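Local atomic coordinates of ankyrin repeat and SOCS box protein 11 (Homo sapiens, PDB entry 4UUC), a protein that serves as the substrate-recognition subunit of a cullin-5 RING E3 ubiquitin ligase, marking targets such as BIK for proteasomal degradation. Residues 181-186 with 215-220; 127-132 with 161-166; 137-142 with 153-158; 72-77 with 87-92; 39-44 with 54-59. One frame throughout, in Å; residues are numbered along the deposited sequence.

Contact 1 (181-186 with 215-220); sequences EVIHLL and QALLLR
Arg-220 bends at chi2 (-57°) and chi3 (-62°), and His-184 has CG anti to its carbonyl carbon; between them these turns carry CD and NE of the arginine round to the imidazole. There Arg-220 NH1 donates to His-184 ND1 at 3.1 Å, with an N-H...N angle of 156°. His-184 ND1 lies close to the guanidinium plane, while Arg-220 NH1 sits tilted out of the imidazole plane. Accepting at ND1 would fit an uncharged imidazole. Arg-220 CG and CD run past the ND1-CE1 edge of the ring, CG 3.7 Å from His-184 CE1, while NH2 makes a salt bridge to Asp-188. An alanine in place of Arg-220 would probably leave His-184 ND1 without this donor and Asp-188 without its cation. Deeper in, Ile-183 CG2 sits 3.8 Å from Ala-216 CB and also meets Leu-217 CD2, those two side chains crossing at about a right angle. Helices 180-188 and 212-220 run roughly parallel, their segment axes 9.7 Å apart, the side-by-side helix packing typical of an ankyrin solenoid.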
# COMPACT_ATOMS: atom_id res chain seq x y z
N GLU A 181 -5.35 -19.57 -5.41
CA GLU A 181 -6.04 -18.67 -6.34
C GLU A 181 -5.05 -17.70 -6.99
O GLU A 181 -5.14 -17.42 -8.19
CB GLU A 181 -7.17 -17.92 -5.63
CG GLU A 181 -8.39 -18.81 -5.40
CD GLU A 181 -9.60 -18.07 -4.84
OE1 GLU A 181 -9.43 -17.20 -3.96
OE2 GLU A 181 -10.73 -18.37 -5.29
N VAL A 182 -4.10 -17.20 -6.21
CA VAL A 182 -3.08 -16.28 -6.73
C VAL A 182 -2.19 -16.96 -7.78
O VAL A 182 -1.86 -16.35 -8.80
CB VAL A 182 -2.22 -15.73 -5.58
CG1 VAL A 182 -1.00 -14.98 -6.11
CG2 VAL A 182 -3.06 -14.82 -4.69
N ILE A 183 -1.81 -18.21 -7.54
CA ILE A 183 -1.01 -18.97 -8.49
C ILE A 183 -1.71 -19.05 -9.85
O ILE A 183 -1.10 -18.78 -10.89
CB ILE A 183 -0.70 -20.40 -7.98
CG1 ILE A 183 0.10 -20.35 -6.68
CG2 ILE A 183 0.05 -21.21 -9.03
CD1 ILE A 183 1.52 -19.80 -6.82
N HIS A 184 -2.99 -19.43 -9.85
CA HIS A 184 -3.71 -19.59 -11.12
C HIS A 184 -3.96 -18.25 -11.80
O HIS A 184 -3.92 -18.16 -13.03
CB HIS A 184 -5.02 -20.34 -10.89
CG HIS A 184 -4.84 -21.78 -10.56
ND1 HIS A 184 -4.08 -22.64 -11.33
CD2 HIS A 184 -5.30 -22.53 -9.52
CE1 HIS A 184 -4.09 -23.84 -10.80
NE2 HIS A 184 -4.82 -23.80 -9.70
N LEU A 185 -4.22 -17.20 -11.02
CA LEU A 185 -4.41 -15.87 -11.57
C LEU A 185 -3.15 -15.38 -12.29
O LEU A 185 -3.23 -14.88 -13.41
CB LEU A 185 -4.80 -14.87 -10.48
CG LEU A 185 -6.28 -14.81 -10.08
CD1 LEU A 185 -6.45 -14.03 -8.79
CD2 LEU A 185 -7.11 -14.19 -11.18
N LEU A 186 -2.00 -15.50 -11.64
CA LEU A 186 -0.73 -15.12 -12.26
C LEU A 186 -0.47 -15.92 -13.53
O LEU A 186 -0.09 -15.37 -14.57
CB LEU A 186 0.43 -15.32 -11.29
CG LEU A 186 0.54 -14.35 -10.11
CD1 LEU A 186 1.69 -14.77 -9.21
CD2 LEU A 186 0.73 -12.92 -10.59
N GLN A 215 1.07 -28.17 -5.84
CA GLN A 215 0.20 -28.91 -6.75
C GLN A 215 -0.24 -28.01 -7.90
O GLN A 215 -0.24 -28.42 -9.06
CB GLN A 215 -1.03 -29.45 -6.02
CG GLN A 215 -1.93 -30.33 -6.88
CD GLN A 215 -3.31 -30.53 -6.28
OE1 GLN A 215 -3.60 -30.07 -5.17
NE2 GLN A 215 -4.18 -31.22 -7.01
N ALA A 216 -0.62 -26.78 -7.57
CA ALA A 216 -1.08 -25.82 -8.57
C ALA A 216 0.01 -25.55 -9.61
O ALA A 216 -0.24 -25.55 -10.81
CB ALA A 216 -1.51 -24.52 -7.91
N LEU A 217 1.23 -25.34 -9.13
CA LEU A 217 2.36 -25.07 -10.01
C LEU A 217 2.66 -26.27 -10.91
O LEU A 217 2.97 -26.12 -12.09
CB LEU A 217 3.59 -24.69 -9.19
CG LEU A 217 3.50 -23.30 -8.55
CD1 LEU A 217 4.56 -23.12 -7.47
CD2 LEU A 217 3.64 -22.22 -9.61
N LEU A 218 2.56 -27.47 -10.34
CA LEU A 218 2.79 -28.69 -11.11
C LEU A 218 1.75 -28.86 -12.21
O LEU A 218 2.06 -29.30 -13.31
CB LEU A 218 2.79 -29.91 -10.19
CG LEU A 218 4.03 -30.13 -9.33
CD1 LEU A 218 3.76 -31.14 -8.23
CD2 LEU A 218 5.20 -30.58 -10.19
N LEU A 219 0.50 -28.50 -11.90
CA LEU A 219 -0.60 -28.67 -12.85
C LEU A 219 -0.55 -27.68 -14.01
O LEU A 219 -1.07 -27.96 -15.10
CB LEU A 219 -1.94 -28.53 -12.13
CG LEU A 219 -2.35 -29.68 -11.21
CD1 LEU A 219 -3.54 -29.28 -10.35
CD2 LEU A 219 -2.67 -30.93 -12.01
N ARG A 220 0.08 -26.53 -13.79
CA ARG A 220 0.12 -25.46 -14.79
C ARG A 220 1.42 -25.43 -15.59
O ARG A 220 1.49 -24.80 -16.65
CB ARG A 220 -0.07 -24.10 -14.11
CG ARG A 220 -1.39 -23.91 -13.37
CD ARG A 220 -2.61 -24.13 -14.26
NE ARG A 220 -2.68 -23.20 -15.39
CZ ARG A 220 -3.35 -22.05 -15.38
NH1 ARG A 220 -4.01 -21.65 -14.30
NH2 ARG A 220 -3.35 -21.28 -16.46

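Contact 2 (127-132 with 161-166); sequences NIDHEV and VDHGQW
Asp-129, its CA 7.2 Å from the CA of His-163, is the third residue of a type I turn from Asn-127 to His-130, and beyond it the chain runs extended past Gly-164 and Gln-165. Glu-131, CG anti to the backbone N (chi1 -178°) and extended beyond, bridges two donors with its carboxylate. OE1 takes His-163 NE2 at 2.8 Å on its anti side, lying in the imidazole plane; OE2 takes Trp-166 N, also at 2.8 Å, on its syn side with a nearly straight 165° bond, both donors somewhat out of the carboxylate plane. A water bridges Glu-131 OE2 and Gln-165 OE1, donating to both. An alanine in place of Glu-131 would probably leave His-163 NE2 and Trp-166 N without their acceptor and the ring freer to turn. Asp-129 CB lies 3.9 Å from His-163 ND1, while its OD1 is taken up by Ser-160 N. These are successive finger loops of the ankyrin stack, from helix 115-123 to helix 138-144 and from helix 148-156 to helix 170-175.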
# COMPACT_ATOMS: atom_id res chain seq x y z
N ASN A 127 2.22 4.96 -10.75
CA ASN A 127 2.70 3.90 -11.64
C ASN A 127 2.32 2.52 -11.12
O ASN A 127 2.75 2.10 -10.05
CB ASN A 127 4.22 4.00 -11.80
CG ASN A 127 4.81 2.91 -12.68
OD1 ASN A 127 4.09 2.22 -13.41
ND2 ASN A 127 6.13 2.75 -12.62
N ILE A 128 1.49 1.81 -11.88
CA ILE A 128 1.01 0.50 -11.46
C ILE A 128 2.17 -0.49 -11.27
O ILE A 128 2.06 -1.44 -10.50
CB ILE A 128 -0.01 -0.07 -12.46
CG1 ILE A 128 -0.77 -1.25 -11.84
CG2 ILE A 128 0.67 -0.46 -13.77
CD1 ILE A 128 -2.01 -1.65 -12.61
N ASP A 129 3.29 -0.24 -11.96
CA ASP A 129 4.47 -1.09 -11.87
C ASP A 129 5.59 -0.44 -11.06
O ASP A 129 6.77 -0.73 -11.28
CB ASP A 129 5.00 -1.43 -13.27
CG ASP A 129 4.01 -2.23 -14.10
OD1 ASP A 129 3.40 -3.18 -13.56
OD2 ASP A 129 3.85 -1.90 -15.29
N HIS A 130 5.24 0.44 -10.13
CA HIS A 130 6.24 1.14 -9.33
C HIS A 130 7.01 0.17 -8.42
O HIS A 130 6.46 -0.30 -7.43
CB HIS A 130 5.59 2.23 -8.48
CG HIS A 130 6.57 3.03 -7.68
ND1 HIS A 130 6.21 3.74 -6.55
CD2 HIS A 130 7.90 3.24 -7.84
CE1 HIS A 130 7.27 4.35 -6.06
NE2 HIS A 130 8.31 4.06 -6.82
N GLU A 131 8.27 -0.10 -8.76
CA GLU A 131 9.08 -0.99 -7.92
C GLU A 131 9.87 -0.20 -6.89
O GLU A 131 10.87 0.44 -7.22
CB GLU A 131 10.05 -1.83 -8.76
CG GLU A 131 10.87 -2.80 -7.90
CD GLU A 131 11.82 -3.69 -8.70
OE1 GLU A 131 11.76 -3.68 -9.94
OE2 GLU A 131 12.61 -4.41 -8.06
N VAL A 132 9.43 -0.25 -5.64
CA VAL A 132 10.19 0.31 -4.54
C VAL A 132 11.34 -0.65 -4.23
O VAL A 132 11.11 -1.85 -4.06
CB VAL A 132 9.32 0.54 -3.29
CG1 VAL A 132 10.18 0.88 -2.07
CG2 VAL A 132 8.32 1.65 -3.56
N VAL A 161 3.03 -8.82 -15.19
CA VAL A 161 2.91 -10.04 -14.40
C VAL A 161 4.23 -10.54 -13.82
O VAL A 161 4.24 -11.10 -12.72
CB VAL A 161 2.26 -11.17 -15.25
CG1 VAL A 161 3.18 -11.61 -16.38
CG2 VAL A 161 1.89 -12.35 -14.37
N ASP A 162 5.34 -10.31 -14.52
CA ASP A 162 6.63 -10.84 -14.08
C ASP A 162 7.48 -9.80 -13.33
O ASP A 162 8.58 -10.12 -12.87
CB ASP A 162 7.43 -11.37 -15.28
CG ASP A 162 6.86 -12.67 -15.84
OD1 ASP A 162 6.44 -13.54 -15.04
OD2 ASP A 162 6.83 -12.81 -17.08
N HIS A 163 6.98 -8.58 -13.20
CA HIS A 163 7.73 -7.52 -12.53
C HIS A 163 7.51 -7.57 -11.01
O HIS A 163 6.40 -7.31 -10.54
CB HIS A 163 7.31 -6.16 -13.08
CG HIS A 163 8.23 -5.04 -12.71
ND1 HIS A 163 8.13 -3.78 -13.26
CD2 HIS A 163 9.26 -4.98 -11.83
CE1 HIS A 163 9.06 -2.99 -12.74
NE2 HIS A 163 9.76 -3.70 -11.87
N GLY A 164 8.56 -7.91 -10.27
CA GLY A 164 8.44 -8.08 -8.83
C GLY A 164 9.47 -7.31 -8.03
O GLY A 164 9.43 -6.08 -7.98
N GLN A 165 10.36 -8.05 -7.37
CA GLN A 165 11.46 -7.47 -6.60
C GLN A 165 12.77 -7.94 -7.23
O GLN A 165 13.28 -9.02 -6.92
CB GLN A 165 11.37 -7.89 -5.12
CG GLN A 165 12.25 -7.07 -4.18
CD GLN A 165 13.72 -7.43 -4.28
OE1 GLN A 165 14.52 -6.68 -4.84
NE2 GLN A 165 14.08 -8.59 -3.74
N TRP A 166 13.29 -7.10 -8.13
CA TRP A 166 14.39 -7.45 -9.03
C TRP A 166 14.11 -8.81 -9.69
O TRP A 166 13.22 -8.90 -10.53
CB TRP A 166 15.75 -7.42 -8.32
CG TRP A 166 16.90 -7.48 -9.32
CD1 TRP A 166 17.02 -6.76 -10.46
CD2 TRP A 166 18.05 -8.34 -9.26
NE1 TRP A 166 18.18 -7.10 -11.12
CE2 TRP A 166 18.82 -8.07 -10.41
CE3 TRP A 166 18.49 -9.31 -8.35
CZ2 TRP A 166 20.02 -8.73 -10.67
CZ3 TRP A 166 19.68 -9.97 -8.62
CH2 TRP A 166 20.43 -9.68 -9.77
O HOH W 1 14.08 -4.29 -5.56

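Contact 3 (137-142 with 153-158); sequences TPLYVA and KLLELG
Leu-154 and Leu-155 pack against Leu-139 in a buried, wholly apolar contact between the two antiparallel helices of ANK 5. Leu-154 leads. Its CG is anti to the carbonyl carbon (chi1 -75°), and its CD1 rests on the backbone of the facing helix, 3.7 Å from Leu-139 CA and 3.8 Å from Pro-138 O. The same methyl lies 4.1 Å from Ala-142 CB and touches Pro-138 CB more loosely; this one branch rests among Pro-138, Leu-139 and Ala-142 at the start of the helix. Leu-139 turns the other way, CG anti to its backbone N (chi1 179°); beyond it CD2 meets Leu-155 CD2 at 4.0 Å, the two side chains at about a right angle. Thr-137 caps the first helix: its OG1 accepts from Tyr-140 N at 3.2 Å and also bonds to His-163 O, linking helix start to the next finger loop. The second helix ends in a Schellman motif at Gly-158, whose positive phi suits glycine. Around this pair, Pro-138 and Val-141 touch helix 105-111, Leu-154 touches Met-118 and Leu-122 of helix 115-123, and on the following side of the stack Leu-155 meets Tyr-189.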
# COMPACT_ATOMS: atom_id res chain seq x y z
N THR A 137 7.12 -4.39 -6.64
CA THR A 137 5.97 -3.73 -7.24
C THR A 137 4.72 -3.95 -6.40
O THR A 137 4.71 -4.81 -5.51
CB THR A 137 5.71 -4.28 -8.64
OG1 THR A 137 5.49 -5.69 -8.53
CG2 THR A 137 6.89 -4.02 -9.58
N PRO A 138 3.65 -3.20 -6.69
CA PRO A 138 2.39 -3.46 -5.99
C PRO A 138 1.91 -4.91 -6.16
O PRO A 138 1.41 -5.50 -5.21
CB PRO A 138 1.42 -2.47 -6.64
CG PRO A 138 2.30 -1.34 -7.08
CD PRO A 138 3.57 -1.99 -7.52
N LEU A 139 2.06 -5.47 -7.36
CA LEU A 139 1.65 -6.85 -7.59
C LEU A 139 2.46 -7.81 -6.72
O LEU A 139 1.92 -8.76 -6.17
CB LEU A 139 1.80 -7.22 -9.07
CG LEU A 139 1.41 -8.66 -9.42
CD1 LEU A 139 -0.05 -8.94 -9.09
CD2 LEU A 139 1.69 -8.91 -10.90
N TYR A 140 3.76 -7.55 -6.61
CA TYR A 140 4.64 -8.38 -5.79
C TYR A 140 4.22 -8.37 -4.32
O TYR A 140 4.19 -9.41 -3.66
CB TYR A 140 6.08 -7.90 -5.94
CG TYR A 140 7.09 -8.76 -5.22
CD1 TYR A 140 7.62 -9.90 -5.82
CD2 TYR A 140 7.52 -8.43 -3.94
CE1 TYR A 140 8.55 -10.68 -5.16
CE2 TYR A 140 8.44 -9.21 -3.28
CZ TYR A 140 8.96 -10.33 -3.89
OH TYR A 140 9.87 -11.09 -3.21
N VAL A 141 3.89 -7.18 -3.81
CA VAL A 141 3.42 -7.04 -2.44
C VAL A 141 2.10 -7.80 -2.26
O VAL A 141 1.93 -8.52 -1.28
CB VAL A 141 3.23 -5.55 -2.07
CG1 VAL A 141 2.60 -5.41 -0.68
CG2 VAL A 141 4.58 -4.83 -2.12
N ALA A 142 1.18 -7.63 -3.21
CA ALA A 142 -0.11 -8.31 -3.17
C ALA A 142 0.07 -9.83 -3.07
O ALA A 142 -0.64 -10.50 -2.32
CB ALA A 142 -0.93 -7.96 -4.41
N LYS A 153 -7.31 -7.39 -9.44
CA LYS A 153 -7.51 -6.04 -9.93
C LYS A 153 -6.27 -5.48 -10.62
O LYS A 153 -6.37 -4.87 -11.69
CB LYS A 153 -7.93 -5.11 -8.79
CG LYS A 153 -8.41 -3.74 -9.24
CD LYS A 153 -9.77 -3.82 -9.92
CE LYS A 153 -10.09 -2.55 -10.68
NZ LYS A 153 -11.44 -2.61 -11.32
N LEU A 154 -5.10 -5.68 -10.02
CA LEU A 154 -3.85 -5.20 -10.59
C LEU A 154 -3.58 -5.83 -11.96
O LEU A 154 -3.18 -5.14 -12.90
CB LEU A 154 -2.68 -5.49 -9.65
CG LEU A 154 -2.60 -4.57 -8.43
CD1 LEU A 154 -1.68 -5.15 -7.36
CD2 LEU A 154 -2.11 -3.18 -8.84
N LEU A 155 -3.81 -7.13 -12.08
CA LEU A 155 -3.62 -7.83 -13.35
C LEU A 155 -4.59 -7.30 -14.41
O LEU A 155 -4.21 -7.07 -15.55
CB LEU A 155 -3.80 -9.34 -13.16
CG LEU A 155 -2.70 -10.04 -12.35
CD1 LEU A 155 -3.13 -11.44 -11.95
CD2 LEU A 155 -1.39 -10.07 -13.13
N GLU A 156 -5.84 -7.11 -14.01
CA GLU A 156 -6.87 -6.59 -14.91
C GLU A 156 -6.54 -5.18 -15.41
O GLU A 156 -6.88 -4.82 -16.53
CB GLU A 156 -8.23 -6.59 -14.23
CG GLU A 156 -8.80 -7.98 -14.03
CD GLU A 156 -10.04 -7.98 -13.16
OE1 GLU A 156 -10.40 -6.92 -12.60
OE2 GLU A 156 -10.67 -9.06 -13.04
N LEU A 157 -5.88 -4.40 -14.56
CA LEU A 157 -5.50 -3.03 -14.92
C LEU A 157 -4.21 -2.97 -15.73
O LEU A 157 -3.78 -1.90 -16.15
CB LEU A 157 -5.36 -2.18 -13.65
CG LEU A 157 -6.67 -1.85 -12.91
CD1 LEU A 157 -6.37 -1.18 -11.57
CD2 LEU A 157 -7.56 -0.96 -13.76
N GLY A 158 -3.58 -4.13 -15.93
CA GLY A 158 -2.43 -4.24 -16.82
C GLY A 158 -1.07 -4.26 -16.14
O GLY A 158 -0.05 -3.98 -16.78

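Contact 4 (72-77 with 87-92); sequences TPLFNA and NVLLEF
The pyrrolidine of Pro-73 is the ring that meets the facing helix, its CB 3.8 Å from Leu-89 CD2. Neither phenyl ring makes contact across the pair: Phe-75 has Asn-76 OD1 in plane at its edge, and Phe-92 likewise has Val-88 O at an edge. What joins the segments is chiefly Leu-89, whose CG stands anti to the carbonyl carbon (chi1 -71°). CD2 lies against the proline, while CD1, which also touches Pro-73, nestles against the opposite backbone, 3.5 Å from Leu-74 CA and 3.6 Å from Pro-73 O, and also reaches Ala-77 CB at 3.8 Å. Leu-74 adds a looser touch, CD2 to Leu-90 CD2 at 4.4 Å. Thr-72 is the N-cap, OG1 accepting from Phe-75 N at 3.2 Å, so the sequence TPLF opens the helix much as the TPLH tetrapeptide does in ankyrin repeats. The segment axes, 10.0 Å apart, run at 163°, the antiparallel pair of ANK 3. On one side Pro-73 lies on Leu-41 and Cys-45 of helix 40-46, with Val-88 on helix 50-58; on the other, Leu-74 and Leu-90 reach Leu-121 and Ile-120 of helix 115-123.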
# COMPACT_ATOMS: atom_id res chain seq x y z
N THR A 72 3.98 10.38 5.26
CA THR A 72 3.10 11.48 4.90
C THR A 72 1.68 11.18 5.39
O THR A 72 1.39 10.03 5.75
CB THR A 72 3.07 11.70 3.38
OG1 THR A 72 2.64 10.50 2.73
CG2 THR A 72 4.45 12.09 2.86
N PRO A 73 0.81 12.19 5.42
CA PRO A 73 -0.59 11.91 5.77
C PRO A 73 -1.20 10.85 4.86
O PRO A 73 -1.97 10.01 5.34
CB PRO A 73 -1.28 13.26 5.60
CG PRO A 73 -0.18 14.27 5.85
CD PRO A 73 1.07 13.64 5.32
N LEU A 74 -0.85 10.87 3.58
CA LEU A 74 -1.40 9.91 2.63
C LEU A 74 -0.95 8.49 2.96
O LEU A 74 -1.75 7.55 2.88
CB LEU A 74 -1.00 10.27 1.20
CG LEU A 74 -1.58 9.40 0.08
CD1 LEU A 74 -3.11 9.37 0.10
CD2 LEU A 74 -1.07 9.88 -1.27
N PHE A 75 0.32 8.32 3.32
CA PHE A 75 0.80 7.01 3.75
C PHE A 75 -0.01 6.53 4.95
O PHE A 75 -0.47 5.39 4.98
CB PHE A 75 2.29 7.06 4.09
CG PHE A 75 2.84 5.76 4.60
CD1 PHE A 75 3.25 4.77 3.71
CD2 PHE A 75 2.93 5.51 5.95
CE1 PHE A 75 3.74 3.57 4.18
CE2 PHE A 75 3.42 4.31 6.42
CZ PHE A 75 3.83 3.34 5.54
N ASN A 76 -0.20 7.40 5.94
CA ASN A 76 -0.95 7.03 7.13
C ASN A 76 -2.39 6.66 6.79
O ASN A 76 -2.94 5.71 7.35
CB ASN A 76 -0.92 8.17 8.15
CG ASN A 76 0.42 8.28 8.87
OD1 ASN A 76 1.36 7.54 8.56
ND2 ASN A 76 0.52 9.20 9.82
N ALA A 77 -2.98 7.39 5.85
CA ALA A 77 -4.34 7.11 5.41
C ALA A 77 -4.42 5.71 4.81
O ALA A 77 -5.42 5.01 4.96
CB ALA A 77 -4.81 8.15 4.42
N ASN A 87 -9.13 10.26 -0.38
CA ASN A 87 -9.76 11.20 -1.29
C ASN A 87 -9.58 12.66 -0.85
O ASN A 87 -9.20 13.50 -1.67
CB ASN A 87 -11.25 10.89 -1.43
CG ASN A 87 -11.52 9.70 -2.34
OD1 ASN A 87 -10.73 9.40 -3.23
ND2 ASN A 87 -12.64 9.03 -2.11
N VAL A 88 -9.86 12.96 0.41
CA VAL A 88 -9.79 14.35 0.87
C VAL A 88 -8.35 14.88 0.80
O VAL A 88 -8.13 16.04 0.44
CB VAL A 88 -10.36 14.53 2.31
CG1 VAL A 88 -9.50 13.83 3.35
CG2 VAL A 88 -10.49 16.01 2.65
N LEU A 89 -7.38 14.03 1.12
CA LEU A 89 -5.97 14.41 1.01
C LEU A 89 -5.61 14.75 -0.44
O LEU A 89 -4.94 15.75 -0.70
CB LEU A 89 -5.07 13.29 1.52
CG LEU A 89 -5.07 13.05 3.03
CD1 LEU A 89 -4.34 11.76 3.35
CD2 LEU A 89 -4.42 14.22 3.77
N LEU A 90 -6.04 13.91 -1.37
CA LEU A 90 -5.78 14.14 -2.78
C LEU A 90 -6.48 15.41 -3.26
O LEU A 90 -5.95 16.15 -4.10
CB LEU A 90 -6.22 12.93 -3.61
CG LEU A 90 -5.36 11.68 -3.41
CD1 LEU A 90 -6.03 10.46 -4.01
CD2 LEU A 90 -3.97 11.86 -4.00
N GLU A 91 -7.67 15.68 -2.72
CA GLU A 91 -8.40 16.89 -3.06
C GLU A 91 -7.62 18.13 -2.64
O GLU A 91 -7.63 19.14 -3.34
CB GLU A 91 -9.79 16.90 -2.41
CG GLU A 91 -10.79 15.94 -3.04
CD GLU A 91 -12.02 15.73 -2.17
OE1 GLU A 91 -12.23 16.52 -1.23
OE2 GLU A 91 -12.78 14.77 -2.44
N PHE A 92 -6.93 18.04 -1.51
CA PHE A 92 -6.17 19.16 -0.97
C PHE A 92 -4.72 19.16 -1.46
O PHE A 92 -3.87 19.87 -0.91
CB PHE A 92 -6.22 19.15 0.56
CG PHE A 92 -7.46 19.79 1.12
CD1 PHE A 92 -8.64 19.09 1.21
CD2 PHE A 92 -7.43 21.11 1.54
CE1 PHE A 92 -9.78 19.68 1.72
CE2 PHE A 92 -8.57 21.71 2.04
CZ PHE A 92 -9.74 21.00 2.14

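Contact 5 (39-44 with 54-59); sequences SSLHEA and KALLEN
Just before Leu-56 and Leu-57, the residues that pack on Leu-41, the carbonyl oxygen Ala-55 O is gripped twice by Asn-59: its side-chain ND2 donates at 2.8 Å with a nearly straight N-H...O angle of 174°, and its backbone N adds a weak bond. The oxygen lies in the plane of the amide, and the bond turns the side chain back towards Ala-55. Across the contact the work is apolar. Leu-56 has CG anti to the carbonyl carbon (chi1 -71°), and its CD1 settles on the facing backbone, 3.7 Å from Leu-41 N, with Ser-40 CB at 4.0 Å and Ala-44 CB at 4.2 Å. Leu-41 throws CG the opposite way, anti to its backbone N (chi1 180°); from there CD2 meets Leu-57 CD2 at 3.7 Å, the two chains crossing at about a right angle. This is the antiparallel helix pair of ANK 2, its first helix opened by SSLH, a variant of the TPLH tetrapeptide of ankyrin repeats. Ser-39 and His-42 form a capping box: Ser-39 OG accepts from His-42 N at 3.2 Å, and Ser-39 N donates to His-42 ND1 at 3.1 Å, lying in the plane of the imidazole. His-42 NE2 bonds in turn to Gly-65 O. Towards the preceding helices, Ser-40 touches Leu-8 and His-9, and Leu-56 touches Ile-24.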
# COMPACT_ATOMS: atom_id res chain seq x y z
N SER A 39 2.37 15.64 12.91
CA SER A 39 1.33 16.65 13.05
C SER A 39 -0.00 16.01 13.44
O SER A 39 -0.15 14.79 13.38
CB SER A 39 1.15 17.42 11.74
OG SER A 39 0.46 16.64 10.78
N SER A 40 -0.96 16.83 13.83
CA SER A 40 -2.31 16.34 14.13
C SER A 40 -2.93 15.68 12.90
O SER A 40 -3.67 14.70 13.02
CB SER A 40 -3.19 17.48 14.63
OG SER A 40 -2.73 17.94 15.90
N LEU A 41 -2.63 16.21 11.72
CA LEU A 41 -3.15 15.62 10.48
C LEU A 41 -2.62 14.21 10.29
O LEU A 41 -3.36 13.31 9.89
CB LEU A 41 -2.78 16.49 9.27
CG LEU A 41 -3.27 15.95 7.92
CD1 LEU A 41 -4.79 15.83 7.89
CD2 LEU A 41 -2.78 16.83 6.78
N HIS A 42 -1.33 14.00 10.57
CA HIS A 42 -0.75 12.66 10.53
C HIS A 42 -1.56 11.70 11.39
O HIS A 42 -1.89 10.59 10.96
CB HIS A 42 0.71 12.66 11.00
CG HIS A 42 1.70 13.13 9.97
ND1 HIS A 42 2.47 14.26 10.15
CD2 HIS A 42 2.06 12.61 8.78
CE1 HIS A 42 3.25 14.42 9.09
NE2 HIS A 42 3.02 13.43 8.25
N GLU A 43 -1.90 12.13 12.61
CA GLU A 43 -2.61 11.26 13.54
C GLU A 43 -4.06 11.01 13.12
O GLU A 43 -4.55 9.88 13.24
CB GLU A 43 -2.56 11.84 14.96
CG GLU A 43 -1.12 12.07 15.43
CD GLU A 43 -0.84 11.67 16.87
OE1 GLU A 43 -1.51 10.75 17.39
OE2 GLU A 43 0.06 12.28 17.49
N ALA A 44 -4.75 12.03 12.62
CA ALA A 44 -6.11 11.83 12.11
C ALA A 44 -6.12 10.82 10.96
O ALA A 44 -6.98 9.96 10.89
CB ALA A 44 -6.72 13.15 11.65
N LYS A 54 -10.19 16.69 7.39
CA LYS A 54 -10.67 17.79 6.55
C LYS A 54 -10.70 19.10 7.32
O LYS A 54 -10.35 20.15 6.78
CB LYS A 54 -12.06 17.50 5.98
CG LYS A 54 -12.51 18.54 4.96
CD LYS A 54 -13.84 18.19 4.33
CE LYS A 54 -14.20 19.20 3.24
NZ LYS A 54 -15.51 18.90 2.61
N ALA A 55 -11.12 19.04 8.58
CA ALA A 55 -11.16 20.23 9.42
C ALA A 55 -9.76 20.81 9.60
O ALA A 55 -9.57 22.03 9.60
CB ALA A 55 -11.79 19.91 10.77
N LEU A 56 -8.78 19.93 9.75
CA LEU A 56 -7.39 20.36 9.89
C LEU A 56 -6.89 20.97 8.57
O LEU A 56 -6.23 22.01 8.57
CB LEU A 56 -6.51 19.18 10.31
CG LEU A 56 -6.70 18.69 11.74
CD1 LEU A 56 -6.11 17.30 11.93
CD2 LEU A 56 -6.08 19.66 12.73
N LEU A 57 -7.23 20.33 7.46
CA LEU A 57 -6.83 20.82 6.14
C LEU A 57 -7.47 22.17 5.83
O LEU A 57 -6.82 23.04 5.24
CB LEU A 57 -7.22 19.80 5.06
CG LEU A 57 -6.33 18.55 5.04
CD1 LEU A 57 -6.98 17.44 4.23
CD2 LEU A 57 -4.94 18.87 4.51
N GLU A 58 -8.72 22.34 6.23
CA GLU A 58 -9.44 23.60 6.03
C GLU A 58 -8.78 24.74 6.79
O GLU A 58 -8.92 25.91 6.42
CB GLU A 58 -10.90 23.45 6.48
CG GLU A 58 -11.78 22.71 5.48
CD GLU A 58 -13.18 22.42 6.01
OE1 GLU A 58 -13.38 22.48 7.25
OE2 GLU A 58 -14.07 22.12 5.19
N ASN A 59 -8.06 24.40 7.85
CA ASN A 59 -7.38 25.39 8.67
C ASN A 59 -5.86 25.39 8.45
O ASN A 59 -5.09 25.78 9.33
CB ASN A 59 -7.71 25.15 10.15
CG ASN A 59 -9.12 25.57 10.49
OD1 ASN A 59 -9.37 26.72 10.84
ND2 ASN A 59 -10.06 24.64 10.38

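How the contacts relate
Contacts 3, 4 and 5 are the same element repeated, the buried helix pair inside ANK 5, ANK 3 and ANK 2, each packed through leucines, its first helix capped by threonine or serine. Contact 1 is also largely buried but joins helix 180-188 of ANK 6 to the C-terminal helix 212-220, and adds a histidine-arginine hydrogen bond at its more exposed edge. Contact 2 is the surface one: loops rather than helices, bound through a carboxylate. Contact 3 is nested inside the loop that contact 2 closes. Contacts 4 and 5 touch, through Asn-76 ND2 and His-42 O, whereas contacts 1 and 5 lie about 45 Å apart between centres, on opposite sides of the chain's centre.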